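Local coordinates for protein succinyl-CoA:3-ketoacid-coenzyme A transferase subunit B (Helicobacter pylori, PDB 3RRL) that catalyses, as one of two subunit types of the enzyme, the transfer of coenzyme A from succinyl-CoA to a 3-oxo acid, yielding a 3-oxoacyl-CoA and succinate, at residues B[70-73]-B[74-78]; B[166-170]-B[171-175]. All coordinates share one frame; numbering follows the deposited sequence.

Contact 1 of 2, residues B[70-73]-B[74-78]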
loop_
_atom_site.group_PDB
_atom_site.type_symbol
_atom_site.label_atom_id
_atom_site.label_comp_id
_atom_site.label_asym_id
_atom_site.label_seq_id
_atom_site.Cartn_x
_atom_site.Cartn_y
_atom_site.Cartn_z
ATOM N N ILE B 70 14.197 -16.825 -14.594
ATOM C CA ILE B 70 13.155 -17.841 -14.431
ATOM C C ILE B 70 11.999 -17.630 -15.395
ATOM O O ILE B 70 12.042 -16.746 -16.246
ATOM C CB ILE B 70 12.575 -17.830 -13.003
ATOM C CG1 ILE B 70 12.038 -16.438 -12.664
ATOM C CG2 ILE B 70 13.633 -18.246 -11.996
ATOM C CD1 ILE B 70 11.253 -16.384 -11.350
ATOM N N THR B 71 10.962 -18.448 -15.250
ATOM C CA THR B 71 9.695 -18.203 -15.931
ATOM C C THR B 71 8.578 -18.151 -14.897
ATOM O O THR B 71 8.833 -18.257 -13.696
ATOM C CB THR B 71 9.368 -19.292 -16.960
ATOM O OG1 THR B 71 9.158 -20.539 -16.282
ATOM C CG2 THR B 71 10.508 -19.435 -17.979
ATOM N N VAL B 72 7.347 -17.978 -15.365
ATOM C CA VAL B 72 6.190 -17.964 -14.484
ATOM C C VAL B 72 5.218 -19.052 -14.908
ATOM O O VAL B 72 5.189 -19.438 -16.077
ATOM C CB VAL B 72 5.465 -16.596 -14.516
ATOM C CG1 VAL B 72 6.389 -15.496 -14.046
ATOM C CG2 VAL B 72 4.964 -16.285 -15.913
ATOM N N VAL B 73 4.433 -19.553 -13.959
ATOM C CA VAL B 73 3.345 -20.478 -14.269
ATOM C C VAL B 73 2.091 -19.722 -14.712
ATOM O O VAL B 73 2.001 -18.508 -14.556
ATOM C CB VAL B 73 2.999 -21.402 -13.066
ATOM C CG1 VAL B 73 4.149 -22.365 -12.784
ATOM C CG2 VAL B 73 2.662 -20.584 -11.823
ATOM N N PRO B 74 1.124 -20.439 -15.299
ATOM C CA PRO B 74 -0.166 -19.815 -15.603
ATOM C C PRO B 74 -0.833 -19.338 -14.319
ATOM O O PRO B 74 -0.820 -20.062 -13.319
ATOM C CB PRO B 74 -0.968 -20.966 -16.210
ATOM C CG PRO B 74 0.065 -21.890 -16.765
ATOM C CD PRO B 74 1.206 -21.820 -15.805
ATOM N N GLY B 75 -1.402 -18.135 -14.338
ATOM C CA GLY B 75 -2.055 -17.596 -13.153
ATOM C C GLY B 75 -1.073 -16.920 -12.214
ATOM O O GLY B 75 -1.404 -16.596 -11.073
ATOM N N ALA B 76 0.149 -16.706 -12.695
ATOM C CA ALA B 76 1.122 -15.932 -11.945
ATOM C C ALA B 76 0.648 -14.481 -11.870
ATOM O O ALA B 76 -0.199 -14.059 -12.654
ATOM C CB ALA B 76 2.488 -16.011 -12.605
ATOM N N SER B 77 1.181 -13.733 -10.906
ATOM C CA SER B 77 0.940 -12.298 -10.819
ATOM C C SER B 77 2.218 -11.583 -10.402
ATOM O O SER B 77 3.050 -12.150 -9.706
ATOM C CB SER B 77 -0.194 -11.989 -9.836
ATOM O OG SER B 77 -0.008 -12.689 -8.625
ATOM N N PHE B 78 2.376 -10.344 -10.855
ATOM C CA PHE B 78 3.501 -9.519 -10.446
ATOM C C PHE B 78 2.969 -8.393 -9.583
ATOM O O PHE B 78 1.819 -7.970 -9.733
ATOM C CB PHE B 78 4.248 -8.937 -11.654
ATOM C CG PHE B 78 4.926 -9.973 -12.521
ATOM C CD1 PHE B 78 5.985 -10.712 -12.039
ATOM C CD2 PHE B 78 4.522 -10.179 -13.830
ATOM C CE1 PHE B 78 6.610 -11.660 -12.837
ATOM C CE2 PHE B 78 5.147 -11.125 -14.629
ATOM C CZ PHE B 78 6.185 -11.870 -14.128
#
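Val72 meets Ala76 and Phe78 on the inner side of a tight chain reversal, and the contact is local: residues four and six places apart brought together by a corner at Pro74 and Gly75. Val72 CB lies 3.6 Å from Ala76 CB, close apolar contact at the mouth of the turn. Further along, Val72 CG1 reaches Phe78 CZ at 3.6 Å. The two side chains are roughly perpendicular, and the methyl comes obliquely to the far end of the ring. Torsions on both residues permit this: Val72 CG1 is set anti to its own carbonyl carbon, beside the backbone N, and Phe78 carries CG in the same sense, which brings the ring end nearer the valine than its CB direction would suggest.

What positions these groups is a type II beta turn from Val73 to Ala76. Its closing hydrogen bond, Ala76 N to Val73 O, measures 3.2 Å with an N-H...O angle of 140°, and the donor stands 43° above the carbonyl plane, so the bond is bent at the hydrogen and arrives off that plane. Proline at the second position and glycine at the third, with a positive phi of 84°, are the classic type II pair.

Farther out, Leu46 of strand 46-49 packs on both Val72 and Phe78, while Val73 and Ser77 make backbone hydrogen bonds to Gly48 and Leu47. A chain of another protein in the assembly shares backbone hydrogen bonds with Phe78 and bonds Gly75 O through a polar side chain. The chemistry thus divides: with a single bent hydrogen bond across the turn, its shape probably owes much to proline and glycine backbone preferences and apolar packing, while Ser77 and Phe78 turn backbone groups to strand 46-49 and to another chain.

Contact 2 of 2, residues B[166-170]-B[171-175]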
loop_
_atom_site.group_PDB
_atom_site.type_symbol
_atom_site.label_atom_id
_atom_site.label_comp_id
_atom_site.label_asym_id
_atom_site.label_seq_id
_atom_site.Cartn_x
_atom_site.Cartn_y
_atom_site.Cartn_z
ATOM N N GLN B 166 9.507 -25.763 13.035
ATOM C CA GLN B 166 10.031 -27.098 12.792
ATOM C C GLN B 166 11.459 -27.005 12.267
ATOM O O GLN B 166 11.784 -26.129 11.461
ATOM C CB GLN B 166 9.130 -27.827 11.800
ATOM C CG GLN B 166 9.660 -29.166 11.297
ATOM C CD GLN B 166 8.790 -29.732 10.179
ATOM O OE1 GLN B 166 8.334 -28.999 9.303
ATOM N NE2 GLN B 166 8.540 -31.029 10.219
ATOM N N LEU B 167 12.314 -27.900 12.741
ATOM C CA LEU B 167 13.710 -27.907 12.326
ATOM C C LEU B 167 14.072 -29.280 11.771
ATOM O O LEU B 167 13.914 -30.299 12.445
ATOM C CB LEU B 167 14.631 -27.537 13.496
ATOM C CG LEU B 167 16.113 -27.890 13.342
ATOM C CD1 LEU B 167 16.761 -27.089 12.220
ATOM C CD2 LEU B 167 16.867 -27.686 14.660
ATOM N N ILE B 168 14.535 -29.294 10.529
ATOM C CA ILE B 168 14.924 -30.526 9.866
ATOM C C ILE B 168 16.424 -30.497 9.593
ATOM O O ILE B 168 16.908 -29.618 8.882
ATOM C CB ILE B 168 14.175 -30.666 8.526
ATOM C CG1 ILE B 168 12.658 -30.628 8.748
ATOM C CG2 ILE B 168 14.588 -31.933 7.803
ATOM C CD1 ILE B 168 11.848 -30.728 7.460
ATOM N N THR B 169 17.161 -31.442 10.168
ATOM C CA THR B 169 18.581 -31.594 9.854
ATOM C C THR B 169 18.870 -32.977 9.248
ATOM O O THR B 169 17.955 -33.784 9.055
ATOM C CB THR B 169 19.478 -31.362 11.096
ATOM O OG1 THR B 169 19.471 -32.525 11.935
ATOM C CG2 THR B 169 18.992 -30.161 11.887
ATOM N N ASP B 170 20.136 -33.244 8.946
ATOM C CA ASP B 170 20.540 -34.548 8.408
ATOM C C ASP B 170 20.425 -35.660 9.459
ATOM O O ASP B 170 20.482 -36.853 9.140
ATOM C CB ASP B 170 21.973 -34.484 7.865
ATOM C CG ASP B 170 22.921 -33.768 8.812
ATOM O OD1 ASP B 170 22.614 -32.620 9.197
ATOM O OD2 ASP B 170 23.959 -34.353 9.191
ATOM N N LEU B 171 20.264 -35.255 10.714
ATOM C CA LEU B 171 20.140 -36.191 11.832
ATOM C C LEU B 171 18.686 -36.398 12.229
ATOM O O LEU B 171 18.213 -37.533 12.302
ATOM C CB LEU B 171 20.964 -35.749 13.046
ATOM C CG LEU B 171 22.469 -35.604 12.829
ATOM C CD1 LEU B 171 23.177 -35.330 14.154
ATOM C CD2 LEU B 171 23.030 -36.849 12.164
ATOM N N ALA B 172 17.998 -35.306 12.519
ATOM C CA ALA B 172 16.665 -35.379 13.081
ATOM C C ALA B 172 15.686 -34.274 12.718
ATOM O O ALA B 172 16.042 -33.261 12.143
ATOM C CB ALA B 172 16.780 -35.461 14.570
ATOM N N VAL B 173 14.433 -34.519 13.065
ATOM C CA VAL B 173 13.376 -33.551 12.923
ATOM C C VAL B 173 12.919 -33.138 14.321
ATOM O O VAL B 173 12.635 -33.971 15.158
ATOM C CB VAL B 173 12.193 -34.107 12.144
ATOM C CG1 VAL B 173 11.136 -33.060 11.992
ATOM C CG2 VAL B 173 12.640 -34.611 10.816
ATOM N N PHE B 174 12.858 -31.836 14.553
ATOM C CA PHE B 174 12.452 -31.288 15.824
ATOM C C PHE B 174 11.276 -30.355 15.630
ATOM O O PHE B 174 11.138 -29.740 14.592
ATOM C CB PHE B 174 13.568 -30.459 16.443
ATOM C CG PHE B 174 14.819 -31.214 16.731
ATOM C CD1 PHE B 174 15.045 -31.747 17.979
ATOM C CD2 PHE B 174 15.788 -31.358 15.765
ATOM C CE1 PHE B 174 16.194 -32.421 18.246
ATOM C CE2 PHE B 174 16.943 -32.036 16.034
ATOM C CZ PHE B 174 17.147 -32.566 17.275
ATOM N N GLU B 175 10.430 -30.263 16.646
ATOM C CA GLU B 175 9.332 -29.307 16.652
ATOM C C GLU B 175 9.435 -28.383 17.860
ATOM O O GLU B 175 10.082 -28.709 18.852
ATOM C CB GLU B 175 7.985 -30.026 16.617
ATOM C CG GLU B 175 7.688 -30.641 15.259
ATOM C CD GLU B 175 6.404 -31.452 15.230
ATOM O OE1 GLU B 175 5.744 -31.581 16.286
ATOM O OE2 GLU B 175 6.062 -31.966 14.139
#
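Leu167 and Phe174 exchange a reciprocal pair of backbone hydrogen bonds, the signature of a hydrogen-bonded pair in an antiparallel beta hairpin, here built from strands 166-168 and 172-175, whose directions differ by 170°. Phe174 N to Leu167 O is 2.8 Å and in the carbonyl plane; Leu167 N to Phe174 O is 2.9 Å. Next to the turn, Thr169 N donates to Ala172 O at 2.9 Å, almost straight at 176°.

The turn itself is gripped by the Thr169 side chain. With chi1 at 78°, OG1 sits between the backbone N and the carbonyl carbon and accepts from two successive amides: Leu171 N at 3.1 Å and Ala172 N at 3.2 Å, the second nearly straight. The same oxygen also hydrogen-bonds His141 ND1, whose backbone N pairs with Asp170 OD1, so one histidine secures two neighbouring residues of the turn.

Packing divides between the two faces of the hairpin. On one, Leu167 and Phe174 run alongside each other in the same direction, with CD2 of each 4.0 Å apart. On the other lie Gln166, Ile168 and Val173. The extended Gln166 chain runs at a slant to the Val173 side chain, while its amide is engaged by Lys134 at OE1 and by Glu12 at NE2. The hairpin sits within the large mixed sheet of the CoA-transferase fold, joined to strand 134-138 by backbone bonds and to strand 180-186 by side chains, where Met181 touches both Leu167 and Phe174, and Arg8 of helix 2-10 touches Gln166, Ile168 and Val173. At the end of the glutamine, the amide nitrogen NE2 rests 3.7 Å from the Val173 methyl CG1.

How the contacts relate
Contact 1 comes first along the chain and ends well before contact 2 begins. Their centres are 32 Å apart, with about 23 Å between nearest atoms, on opposite sides of the chain's centre. Both nevertheless reach the same mixed sheet: strand 76-78 is its outermost member on one side within this chain, whereas strands 166-168 and 172-177 lie inside it, between strands 134-138 and 180-186. Five strands separate 76-78 from 166-168. Their surroundings differ accordingly: contact 1 meets other chains of the four-chain assembly, with Phe78 about 12 Å from the predicted active-site Glu43, side chain to side chain, while contact 2 touches no other chain and belongs to the subunit's buried interior.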